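Local coordinates for protein 5'-tyrosyl-DNA phosphodiesterase (Caenorhabditis elegans, PDB 4FVA) that belongs to the endonuclease/exonuclease/phosphatase family of the DNase I-like clan and holds a magnesium ion between acidic side chains, at residues T125-T130 against C138-F143; E132-R137 against D170-R175; A183-G188 against K212-R217; K201-Q206 against R234-S239. All coordinates share one frame; numbering follows the deposited sequence.

How the contacts relate
Along the chain the segments of contacts 1 and 2 alternate, as do those of contacts 3 and 4, and the first pair closes before the second opens, within one two-sheet DNase I-like fold. Contacts 1 and 2 lie about 7 Å apart, centre to centre; they share helix 134-154 and touch through Arg137, whose NH1 reaches the carbonyl oxygens of Glu128 and Thr130. Contact 3, about 16 Å from both, meets contact 2 where Asp170 faces Arg217. Contacts 1 and 3 reach the same sheet, and contact 2 lies between the helix beside it and the loop after strand 159-163. Contact 4, its centre about 21 Å from that of contact 3, ties two surface loops together.

Contact 1. Residues T125-T130 against C138-F143; sequences THLEST and CAQFGF
Gln140 reaches from helix 134-154 to the chain leaving strand 118-126, and its amide meets Glu128 at two points. Its CB packs against Leu127 CD2 at 3.8 Å, the two side chains running alongside each other, head to tail. Beyond CG the chain runs extended (chi2 166°), which carries the amide out to the backbone of the loop. There OE1 accepts from Glu128 N at 2.9 Å, on a lone pair in the carbonyl plane, and lies 3.5 Å from Leu127 CA. On the other branch, NE2 donates almost straight to Glu128 OE1 at 3.1 Å; the carboxylate oxygen is met from above its own plane, although the bond stays in the plane of the amide. Asn101 OD1 also takes a bond from NE2, while Ser102 OG and Gly103 N hold the Glu128 carboxylate, so both polar ends of this buried pair have further partners. Leu127 CD1 turns to Phe141, 3.9 Å from its CB and at the edge of its ring. The contact belongs to the beta-alpha-beta unit of strand 118-126, helix 134-154 and strand 159-163, and fastens the first turns of the helix to the loop that leads into it.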
# COMPACT_ATOMS: atom_id res chain seq x y z
N THR A 125 0.42 -4.07 -4.54
CA THR A 125 -0.51 -4.30 -5.63
C THR A 125 -1.72 -3.40 -5.54
O THR A 125 -2.00 -2.82 -4.50
CB THR A 125 -0.98 -5.78 -5.71
OG1 THR A 125 -1.65 -6.00 -6.96
CG2 THR A 125 -1.93 -6.10 -4.55
N HIS A 126 -2.41 -3.28 -6.66
CA HIS A 126 -3.68 -2.58 -6.73
C HIS A 126 -4.63 -3.55 -7.42
O HIS A 126 -4.65 -3.60 -8.65
CB HIS A 126 -3.52 -1.31 -7.57
CG HIS A 126 -4.76 -0.48 -7.68
ND1 HIS A 126 -4.85 0.61 -8.52
CD2 HIS A 126 -5.97 -0.60 -7.07
CE1 HIS A 126 -6.07 1.14 -8.41
NE2 HIS A 126 -6.76 0.43 -7.54
N LEU A 127 -5.41 -4.32 -6.66
CA LEU A 127 -6.21 -5.39 -7.27
C LEU A 127 -7.39 -4.86 -8.09
O LEU A 127 -7.85 -3.74 -7.88
CB LEU A 127 -6.69 -6.38 -6.21
CG LEU A 127 -5.56 -7.07 -5.43
CD1 LEU A 127 -6.11 -8.20 -4.54
CD2 LEU A 127 -4.48 -7.58 -6.38
N GLU A 128 -7.88 -5.68 -9.03
CA GLU A 128 -8.93 -5.26 -9.95
C GLU A 128 -10.06 -4.51 -9.23
O GLU A 128 -10.50 -4.89 -8.14
CB GLU A 128 -9.49 -6.46 -10.73
CG GLU A 128 -9.91 -6.14 -12.17
CD GLU A 128 -8.74 -6.04 -13.14
OE1 GLU A 128 -7.57 -6.22 -12.72
OE2 GLU A 128 -8.99 -5.80 -14.35
N SER A 129 -10.51 -3.43 -9.86
CA SER A 129 -11.47 -2.50 -9.26
C SER A 129 -12.93 -2.88 -9.58
O SER A 129 -13.21 -3.51 -10.62
CB SER A 129 -11.19 -1.08 -9.74
OG SER A 129 -9.82 -0.72 -9.57
N THR A 130 -13.84 -2.48 -8.69
CA THR A 130 -15.31 -2.58 -8.81
C THR A 130 -15.91 -3.94 -8.48
O THR A 130 -15.27 -4.98 -8.62
CB THR A 130 -15.88 -2.13 -10.17
OG1 THR A 130 -15.84 -3.22 -11.11
CG2 THR A 130 -15.11 -0.93 -10.71
N CYS A 138 -10.57 -11.76 -6.87
CA CYS A 138 -10.39 -12.89 -5.97
C CYS A 138 -9.27 -13.81 -6.44
O CYS A 138 -8.52 -14.36 -5.64
CB CYS A 138 -11.70 -13.68 -5.80
SG CYS A 138 -12.95 -12.85 -4.84
N ALA A 139 -9.15 -13.97 -7.76
CA ALA A 139 -8.06 -14.78 -8.30
C ALA A 139 -6.71 -14.12 -8.05
O ALA A 139 -5.73 -14.79 -7.72
CB ALA A 139 -8.27 -15.01 -9.80
N GLN A 140 -6.65 -12.81 -8.22
CA GLN A 140 -5.41 -12.08 -7.99
C GLN A 140 -4.97 -12.21 -6.53
O GLN A 140 -3.80 -12.47 -6.26
CB GLN A 140 -5.57 -10.61 -8.40
CG GLN A 140 -5.72 -10.42 -9.91
CD GLN A 140 -6.22 -9.04 -10.29
OE1 GLN A 140 -6.45 -8.19 -9.42
NE2 GLN A 140 -6.41 -8.81 -11.59
N PHE A 141 -5.91 -12.02 -5.61
CA PHE A 141 -5.59 -12.14 -4.19
C PHE A 141 -5.01 -13.53 -3.87
O PHE A 141 -3.99 -13.64 -3.17
CB PHE A 141 -6.82 -11.85 -3.33
CG PHE A 141 -6.53 -11.82 -1.85
CD1 PHE A 141 -6.13 -10.65 -1.23
CD2 PHE A 141 -6.64 -12.98 -1.08
CE1 PHE A 141 -5.85 -10.62 0.14
CE2 PHE A 141 -6.36 -12.96 0.28
CZ PHE A 141 -5.97 -11.77 0.89
N GLY A 142 -5.66 -14.58 -4.38
CA GLY A 142 -5.19 -15.94 -4.19
C GLY A 142 -3.79 -16.11 -4.74
O GLY A 142 -2.90 -16.65 -4.08
N PHE A 143 -3.58 -15.58 -5.94
CA PHE A 143 -2.27 -15.62 -6.57
C PHE A 143 -1.25 -14.92 -5.70
O PHE A 143 -0.14 -15.43 -5.49
CB PHE A 143 -2.36 -14.98 -7.96
CG PHE A 143 -1.03 -14.85 -8.66
CD1 PHE A 143 -0.55 -15.87 -9.46
CD2 PHE A 143 -0.27 -13.69 -8.51
CE1 PHE A 143 0.69 -15.75 -10.11
CE2 PHE A 143 0.96 -13.55 -9.16
CZ PHE A 143 1.44 -14.58 -9.96

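Contact 2. Residues E132-R137 against D170-R175; sequences EHRPQR and DEEVSR
A salt-bridge network joins the first turn of helix 134-154 to the short 3-10 segment 170-172, with the carboxylate of Glu172 meeting two arginines, Arg134 and Arg137. Arg137 presents its NE edge, one nitrogen to each oxygen. Its NE donates to Glu172 OE1 at 3.0 Å, nearly straight at 171°, and its NH2 donates to Glu172 OE2 at 3.1 Å. Both acceptors lie near the guanidinium plane, and the carboxylate is turned 39° from it. Arg134 NE comes to the same OE2 at 2.8 Å, using the anti lone pair while Arg137 NH2 takes the syn one, so this oxygen accepts two charged donors. The extended chain of Glu172 (chi2 175°) sends its carboxylate between the two arginines, and its OE1 also receives Arg169 N. Such a concentration of donors would be expected to favour the charged form of the acid. Glu171 lies at the margin of the network, where its OE2 is 3.1 Å from Arg134 NH2, a salt bridge whose geometry is less certain. One face of the Arg137 guanidinium lies against Arg134 CA, and its NH1 bonds to the carbonyl oxygens of Glu128 and Thr130, further fixing its rotation. Arg137 thereby ties the start of the helix both to the loop that follows strand 118-126 and to the chain between strands 159-163 and 181-182, where Val173 packs on Phe141 of the helix and on Arg217 and Tyr219 of strand 212-221.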
# COMPACT_ATOMS: atom_id res chain seq x y z
N GLU A 132 -18.06 -5.64 -10.07
CA GLU A 132 -18.14 -6.51 -11.24
C GLU A 132 -16.91 -7.40 -11.43
O GLU A 132 -16.98 -8.47 -12.04
CB GLU A 132 -18.36 -5.69 -12.50
CG GLU A 132 -19.59 -4.80 -12.42
CD GLU A 132 -19.43 -3.51 -13.20
OE1 GLU A 132 -18.99 -2.50 -12.60
OE2 GLU A 132 -19.74 -3.50 -14.42
N HIS A 133 -15.77 -6.95 -10.92
CA HIS A 133 -14.53 -7.65 -11.20
C HIS A 133 -14.09 -8.51 -10.02
O HIS A 133 -12.91 -8.78 -9.83
CB HIS A 133 -13.42 -6.67 -11.63
CG HIS A 133 -13.71 -5.97 -12.92
ND1 HIS A 133 -14.16 -4.67 -12.99
CD2 HIS A 133 -13.61 -6.39 -14.21
CE1 HIS A 133 -14.32 -4.32 -14.25
NE2 HIS A 133 -13.99 -5.35 -15.01
N ARG A 134 -15.07 -8.91 -9.22
CA ARG A 134 -14.83 -9.86 -8.14
C ARG A 134 -14.09 -11.10 -8.62
O ARG A 134 -13.16 -11.56 -7.96
CB ARG A 134 -16.14 -10.26 -7.46
CG ARG A 134 -15.98 -11.48 -6.55
CD ARG A 134 -17.21 -11.74 -5.71
NE ARG A 134 -17.42 -10.68 -4.72
CZ ARG A 134 -18.36 -10.70 -3.78
NH1 ARG A 134 -19.18 -11.74 -3.67
NH2 ARG A 134 -18.47 -9.68 -2.93
N PRO A 135 -14.52 -11.66 -9.77
CA PRO A 135 -13.82 -12.85 -10.25
C PRO A 135 -12.32 -12.61 -10.38
O PRO A 135 -11.53 -13.35 -9.79
CB PRO A 135 -14.44 -13.11 -11.63
CG PRO A 135 -15.82 -12.48 -11.54
CD PRO A 135 -15.63 -11.26 -10.67
N GLN A 136 -11.95 -11.57 -11.12
CA GLN A 136 -10.54 -11.28 -11.35
C GLN A 136 -9.84 -10.93 -10.05
O GLN A 136 -8.71 -11.37 -9.80
CB GLN A 136 -10.35 -10.11 -12.32
CG GLN A 136 -10.90 -10.32 -13.73
CD GLN A 136 -12.33 -9.83 -13.86
OE1 GLN A 136 -13.19 -10.10 -13.02
NE2 GLN A 136 -12.58 -9.06 -14.92
N ARG A 137 -10.51 -10.14 -9.21
CA ARG A 137 -9.90 -9.69 -7.96
C ARG A 137 -9.61 -10.85 -7.01
O ARG A 137 -8.54 -10.93 -6.43
CB ARG A 137 -10.78 -8.64 -7.28
CG ARG A 137 -10.35 -8.27 -5.87
CD ARG A 137 -11.05 -7.00 -5.41
NE ARG A 137 -12.51 -7.13 -5.39
CZ ARG A 137 -13.32 -6.64 -6.33
NH1 ARG A 137 -12.81 -6.00 -7.37
NH2 ARG A 137 -14.63 -6.80 -6.23
N ASP A 170 -14.76 -8.18 2.72
CA ASP A 170 -14.21 -9.25 3.58
C ASP A 170 -14.52 -10.69 3.13
O ASP A 170 -13.70 -11.60 3.31
CB ASP A 170 -14.59 -9.06 5.04
CG ASP A 170 -13.53 -8.28 5.81
OD1 ASP A 170 -12.49 -8.88 6.16
OD2 ASP A 170 -13.73 -7.07 6.07
N GLU A 171 -15.71 -10.91 2.59
CA GLU A 171 -16.11 -12.25 2.15
C GLU A 171 -15.25 -12.72 0.97
O GLU A 171 -15.32 -13.89 0.58
CB GLU A 171 -17.58 -12.26 1.75
CG GLU A 171 -17.90 -11.36 0.56
CD GLU A 171 -17.82 -9.88 0.91
OE1 GLU A 171 -17.34 -9.55 2.02
OE2 GLU A 171 -18.25 -9.06 0.08
N GLU A 172 -14.48 -11.81 0.38
CA GLU A 172 -13.64 -12.15 -0.76
C GLU A 172 -12.27 -12.73 -0.37
O GLU A 172 -11.58 -13.32 -1.20
CB GLU A 172 -13.44 -10.94 -1.68
CG GLU A 172 -14.72 -10.46 -2.37
CD GLU A 172 -14.52 -9.18 -3.19
OE1 GLU A 172 -13.58 -8.41 -2.90
OE2 GLU A 172 -15.31 -8.95 -4.13
N VAL A 173 -11.88 -12.57 0.90
CA VAL A 173 -10.56 -13.03 1.36
C VAL A 173 -10.49 -14.55 1.42
O VAL A 173 -11.29 -15.19 2.10
CB VAL A 173 -10.23 -12.48 2.76
CG1 VAL A 173 -9.02 -13.20 3.35
CG2 VAL A 173 -10.00 -10.98 2.71
N SER A 174 -9.52 -15.12 0.70
CA SER A 174 -9.39 -16.57 0.57
C SER A 174 -8.26 -17.14 1.41
O SER A 174 -8.18 -16.94 2.63
CB SER A 174 -9.15 -16.96 -0.89
OG SER A 174 -7.83 -16.65 -1.30
N ARG A 175 -7.38 -17.89 0.74
CA ARG A 175 -6.37 -18.70 1.38
C ARG A 175 -5.16 -17.92 1.92
O ARG A 175 -4.08 -17.91 1.31
CB ARG A 175 -5.92 -19.79 0.39
CG ARG A 175 -5.44 -19.25 -0.96
CD ARG A 175 -5.39 -20.37 -2.01
NE ARG A 175 -4.75 -20.01 -3.28
CZ ARG A 175 -5.36 -19.43 -4.31
NH1 ARG A 175 -6.65 -19.12 -4.23
NH2 ARG A 175 -4.68 -19.16 -5.42

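Contact 3. Residues A183-G188 against K212-R217; sequences AWEAAG and KMRFDR
Trp184 of the short helix 183-186 lies against Arg214 of the segment that interrupts strand 212-221, in the larger mixed sheet of this DNase I-like fold. The face contacts are close. Trp184 CE3 sits over the centre of the guanidinium, 3.2 Å from Arg214 CZ, while the two planes are inclined by 34°, so the groups meet at a slant instead of lying flat on each other. Further back along the arginine, CD makes a CH-pi contact over the face of the six-membered ring, 4.1 Å from its centroid and displaced toward the rim. The bend in the arginine chain (chi3 76°) allows both CD and the guanidinium to meet this one indole. Its opposite end is held as well, since Trp184 NE1 donates to Asp190 O, and Phe229 meets the indole edge-to-face. The charged interactions are unequal. Arg214 NH1 pairs with Asp182, just before the helix, whereas Glu185 OE1 is a long 3.8 Å from Arg214 NH2, making this salt bridge a loose one at the exposed margin of the contact. Beyond the tryptophan the helix closes in a Schellman motif, with Gly188 at positive phi and its N bonded to Glu185 O. Within 212-217, a second arginine completes the layering: Arg217 NE lies over the guanidinium face of Arg214 turned from the tryptophan, and donates almost straight to Arg214 O at 2.9 Å.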
# COMPACT_ATOMS: atom_id res chain seq x y z
N ALA A 183 -2.39 -6.68 9.36
CA ALA A 183 -1.86 -5.67 10.29
C ALA A 183 -2.95 -4.98 11.11
O ALA A 183 -2.80 -4.78 12.31
CB ALA A 183 -1.01 -4.64 9.53
N TRP A 184 -4.03 -4.59 10.45
CA TRP A 184 -5.11 -3.93 11.18
C TRP A 184 -5.74 -4.82 12.24
O TRP A 184 -6.04 -4.35 13.35
CB TRP A 184 -6.20 -3.45 10.23
CG TRP A 184 -7.39 -2.92 10.97
CD1 TRP A 184 -7.49 -1.73 11.64
CD2 TRP A 184 -8.67 -3.55 11.09
NE1 TRP A 184 -8.74 -1.59 12.18
CE2 TRP A 184 -9.49 -2.69 11.86
CE3 TRP A 184 -9.21 -4.76 10.63
CZ2 TRP A 184 -10.82 -3.00 12.17
CZ3 TRP A 184 -10.53 -5.07 10.95
CH2 TRP A 184 -11.32 -4.19 11.71
N GLU A 185 -5.97 -6.07 11.89
CA GLU A 185 -6.52 -7.05 12.82
C GLU A 185 -5.58 -7.30 13.98
O GLU A 185 -5.99 -7.27 15.14
CB GLU A 185 -6.82 -8.37 12.12
CG GLU A 185 -8.00 -8.33 11.16
CD GLU A 185 -8.15 -9.66 10.45
OE1 GLU A 185 -9.05 -9.80 9.60
OE2 GLU A 185 -7.36 -10.58 10.77
N ALA A 186 -4.31 -7.54 13.67
CA ALA A 186 -3.30 -7.83 14.69
C ALA A 186 -3.07 -6.65 15.63
O ALA A 186 -2.58 -6.81 16.75
CB ALA A 186 -1.99 -8.27 14.04
N ALA A 187 -3.38 -5.44 15.15
CA ALA A 187 -3.23 -4.26 15.99
C ALA A 187 -4.43 -4.08 16.92
O ALA A 187 -4.40 -3.23 17.80
CB ALA A 187 -3.03 -3.02 15.13
N GLY A 188 -5.48 -4.87 16.71
CA GLY A 188 -6.64 -4.81 17.59
C GLY A 188 -8.00 -4.63 16.94
O GLY A 188 -8.99 -4.40 17.64
N LYS A 212 -18.72 2.42 2.91
CA LYS A 212 -17.48 2.36 3.68
C LYS A 212 -16.80 1.02 3.45
O LYS A 212 -17.44 -0.02 3.57
CB LYS A 212 -17.76 2.53 5.18
CG LYS A 212 -18.18 3.93 5.60
CD LYS A 212 -17.97 4.17 7.10
CE LYS A 212 -18.95 3.36 7.94
NZ LYS A 212 -18.85 3.72 9.39
N MET A 213 -15.51 1.03 3.17
CA MET A 213 -14.81 -0.22 2.90
C MET A 213 -13.40 -0.22 3.45
O MET A 213 -12.77 0.84 3.61
CB MET A 213 -14.79 -0.51 1.39
CG MET A 213 -16.17 -0.51 0.75
SD MET A 213 -17.15 -1.89 1.38
CE MET A 213 -16.31 -3.29 0.64
N ARG A 214 -12.90 -1.41 3.78
CA ARG A 214 -11.52 -1.56 4.17
C ARG A 214 -10.76 -2.13 2.99
O ARG A 214 -10.31 -3.28 3.02
CB ARG A 214 -11.41 -2.47 5.39
CG ARG A 214 -10.01 -2.53 5.97
CD ARG A 214 -10.01 -3.03 7.41
NE ARG A 214 -10.20 -4.47 7.51
CZ ARG A 214 -9.21 -5.36 7.47
NH1 ARG A 214 -7.95 -4.95 7.30
NH2 ARG A 214 -9.47 -6.66 7.58
N PHE A 215 -10.61 -1.29 1.97
CA PHE A 215 -10.00 -1.67 0.70
C PHE A 215 -8.49 -1.81 0.83
O PHE A 215 -7.87 -2.63 0.16
CB PHE A 215 -10.31 -0.60 -0.35
CG PHE A 215 -11.70 -0.67 -0.95
CD1 PHE A 215 -12.42 -1.86 -0.95
CD2 PHE A 215 -12.28 0.46 -1.54
CE1 PHE A 215 -13.70 -1.92 -1.51
CE2 PHE A 215 -13.56 0.41 -2.11
CZ PHE A 215 -14.26 -0.78 -2.09
N ASP A 216 -7.90 -0.98 1.68
CA ASP A 216 -6.46 -0.92 1.80
C ASP A 216 -5.99 -1.74 2.99
O ASP A 216 -6.43 -1.53 4.11
CB ASP A 216 -6.04 0.54 1.91
CG ASP A 216 -6.62 1.38 0.79
OD1 ASP A 216 -6.02 1.37 -0.30
OD2 ASP A 216 -7.68 2.03 0.97
N ARG A 217 -5.10 -2.70 2.74
CA ARG A 217 -4.67 -3.61 3.80
C ARG A 217 -3.19 -3.93 3.70
O ARG A 217 -2.59 -3.83 2.63
CB ARG A 217 -5.48 -4.91 3.75
CG ARG A 217 -7.00 -4.71 3.77
CD ARG A 217 -7.74 -6.03 3.89
NE ARG A 217 -9.19 -5.85 3.73
CZ ARG A 217 -10.10 -6.80 3.97
NH1 ARG A 217 -9.72 -8.00 4.39
NH2 ARG A 217 -11.38 -6.54 3.78

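Contact 4. Residues K201-Q206 against R234-S239; sequences KNDNKQ and RQRIRS
Asp203 OD1 receives Arg236 NH1 at 2.9 Å on its syn lone pair, with the acceptor close to the guanidinium plane and an N-H...O angle of 157°. The second arm of the salt bridge is weaker: Arg236 NH2 reaches Asp203 OD2 at 3.2 Å, and the bond is bent to 137°. Both terminal nitrogens therefore address the carboxylate, but its plane stands 65° from that of the guanidinium and the two groups are far from coplanar. Arg236 gets there through a kink at chi3 (-78°), its side chain coming in nearly perpendicular to that of Asp203. This is a bridge between two surface loops of the DNase I-like fold, one running from strand 197-198 to strand 212-221, the other from strand 226-232 to strand 249-255. Leu241 O also accepts from Arg236 NH1, and Phe243 packs against both partners of the bridge. On the aspartate side the loop is shaped by an Asx turn, in which Asn202 OD1 accepts from Asn204 N at 3.0 Å across Asp203. The amides of Asn202 and Asn204 bond in turn to Ser245 O and Phe243 N, and Lys205 NZ donates to OD1 of the magnesium ligand Asp22.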
# COMPACT_ATOMS: atom_id res chain seq x y z
N LYS A 201 -17.36 10.27 4.85
CA LYS A 201 -16.48 11.31 5.34
C LYS A 201 -15.57 11.87 4.25
O LYS A 201 -15.13 13.01 4.32
CB LYS A 201 -15.66 10.79 6.52
CG LYS A 201 -16.54 10.28 7.68
CD LYS A 201 -15.71 9.78 8.86
CE LYS A 201 -16.58 9.17 9.96
NZ LYS A 201 -17.15 7.85 9.57
N ASN A 202 -15.29 11.07 3.23
CA ASN A 202 -14.45 11.56 2.14
C ASN A 202 -15.31 11.97 0.96
O ASN A 202 -15.97 11.13 0.37
CB ASN A 202 -13.42 10.50 1.74
CG ASN A 202 -12.31 11.06 0.88
OD1 ASN A 202 -12.55 11.65 -0.18
ND2 ASN A 202 -11.07 10.91 1.35
N ASP A 203 -15.28 13.26 0.61
CA ASP A 203 -16.13 13.77 -0.46
C ASP A 203 -15.35 14.13 -1.72
O ASP A 203 -15.85 14.88 -2.56
CB ASP A 203 -16.97 14.97 0.01
CG ASP A 203 -16.11 16.15 0.45
OD1 ASP A 203 -14.87 16.04 0.44
OD2 ASP A 203 -16.69 17.19 0.85
N ASN A 204 -14.14 13.61 -1.85
CA ASN A 204 -13.41 13.81 -3.09
C ASN A 204 -14.25 13.27 -4.25
O ASN A 204 -14.28 13.85 -5.34
CB ASN A 204 -12.03 13.15 -3.07
CG ASN A 204 -10.95 14.04 -2.47
OD1 ASN A 204 -11.21 14.85 -1.57
ND2 ASN A 204 -9.74 13.93 -3.00
N LYS A 205 -14.93 12.16 -4.00
CA LYS A 205 -15.81 11.57 -5.01
C LYS A 205 -17.30 11.68 -4.65
O LYS A 205 -17.71 11.44 -3.51
CB LYS A 205 -15.44 10.11 -5.26
CG LYS A 205 -14.01 9.96 -5.69
CD LYS A 205 -13.81 10.70 -7.01
CE LYS A 205 -12.35 10.68 -7.46
NZ LYS A 205 -11.87 9.32 -7.83
N GLN A 206 -18.07 12.09 -5.65
CA GLN A 206 -19.52 12.22 -5.55
C GLN A 206 -20.21 11.06 -6.27
O GLN A 206 -19.64 10.43 -7.16
CB GLN A 206 -19.98 13.53 -6.18
CG GLN A 206 -20.18 13.44 -7.68
CD GLN A 206 -20.67 14.74 -8.27
OE1 GLN A 206 -20.51 15.80 -7.67
NE2 GLN A 206 -21.27 14.67 -9.45
N ARG A 234 -6.03 12.29 6.58
CA ARG A 234 -7.45 12.51 6.81
C ARG A 234 -7.86 13.98 6.92
O ARG A 234 -9.02 14.30 7.17
CB ARG A 234 -7.92 11.75 8.05
CG ARG A 234 -7.96 10.25 7.84
CD ARG A 234 -8.71 9.53 8.95
NE ARG A 234 -7.97 9.48 10.21
CZ ARG A 234 -8.38 8.81 11.28
NH1 ARG A 234 -9.52 8.13 11.23
NH2 ARG A 234 -7.66 8.81 12.39
N GLN A 235 -6.91 14.87 6.71
CA GLN A 235 -7.20 16.29 6.84
C GLN A 235 -7.40 16.93 5.47
O GLN A 235 -6.68 16.63 4.51
CB GLN A 235 -6.07 16.98 7.60
CG GLN A 235 -6.23 18.47 7.77
CD GLN A 235 -5.08 19.07 8.55
OE1 GLN A 235 -4.22 18.36 9.06
NE2 GLN A 235 -5.04 20.40 8.63
N ARG A 236 -8.41 17.79 5.38
CA ARG A 236 -8.69 18.51 4.14
C ARG A 236 -7.58 19.51 3.82
O ARG A 236 -7.03 20.14 4.72
CB ARG A 236 -10.03 19.24 4.29
CG ARG A 236 -10.76 19.49 2.99
CD ARG A 236 -12.10 20.19 3.22
NE ARG A 236 -13.15 19.27 3.68
CZ ARG A 236 -13.80 18.43 2.88
NH1 ARG A 236 -13.50 18.37 1.60
NH2 ARG A 236 -14.76 17.64 3.36
N ILE A 237 -7.26 19.68 2.55
CA ILE A 237 -6.28 20.69 2.16
C ILE A 237 -6.99 22.04 2.14
O ILE A 237 -8.02 22.18 1.49
CB ILE A 237 -5.67 20.38 0.78
CG1 ILE A 237 -5.01 18.98 0.76
CG2 ILE A 237 -4.66 21.43 0.39
CD1 ILE A 237 -4.80 18.42 -0.65
N ARG A 238 -6.43 23.04 2.82
CA ARG A 238 -7.13 24.31 2.94
C ARG A 238 -7.27 25.06 1.63
O ARG A 238 -8.35 25.56 1.32
CB ARG A 238 -6.49 25.22 3.99
CG ARG A 238 -7.31 26.50 4.25
CD ARG A 238 -6.63 27.44 5.25
NE ARG A 238 -7.41 28.66 5.52
CZ ARG A 238 -7.16 29.84 4.95
NH1 ARG A 238 -6.16 29.97 4.10
NH2 ARG A 238 -7.92 30.90 5.25
N SER A 239 -6.20 25.15 0.85
CA SER A 239 -6.22 25.98 -0.35
C SER A 239 -7.24 25.53 -1.41
O SER A 239 -7.77 26.35 -2.17
CB SER A 239 -4.82 26.07 -0.96
OG SER A 239 -4.38 24.81 -1.44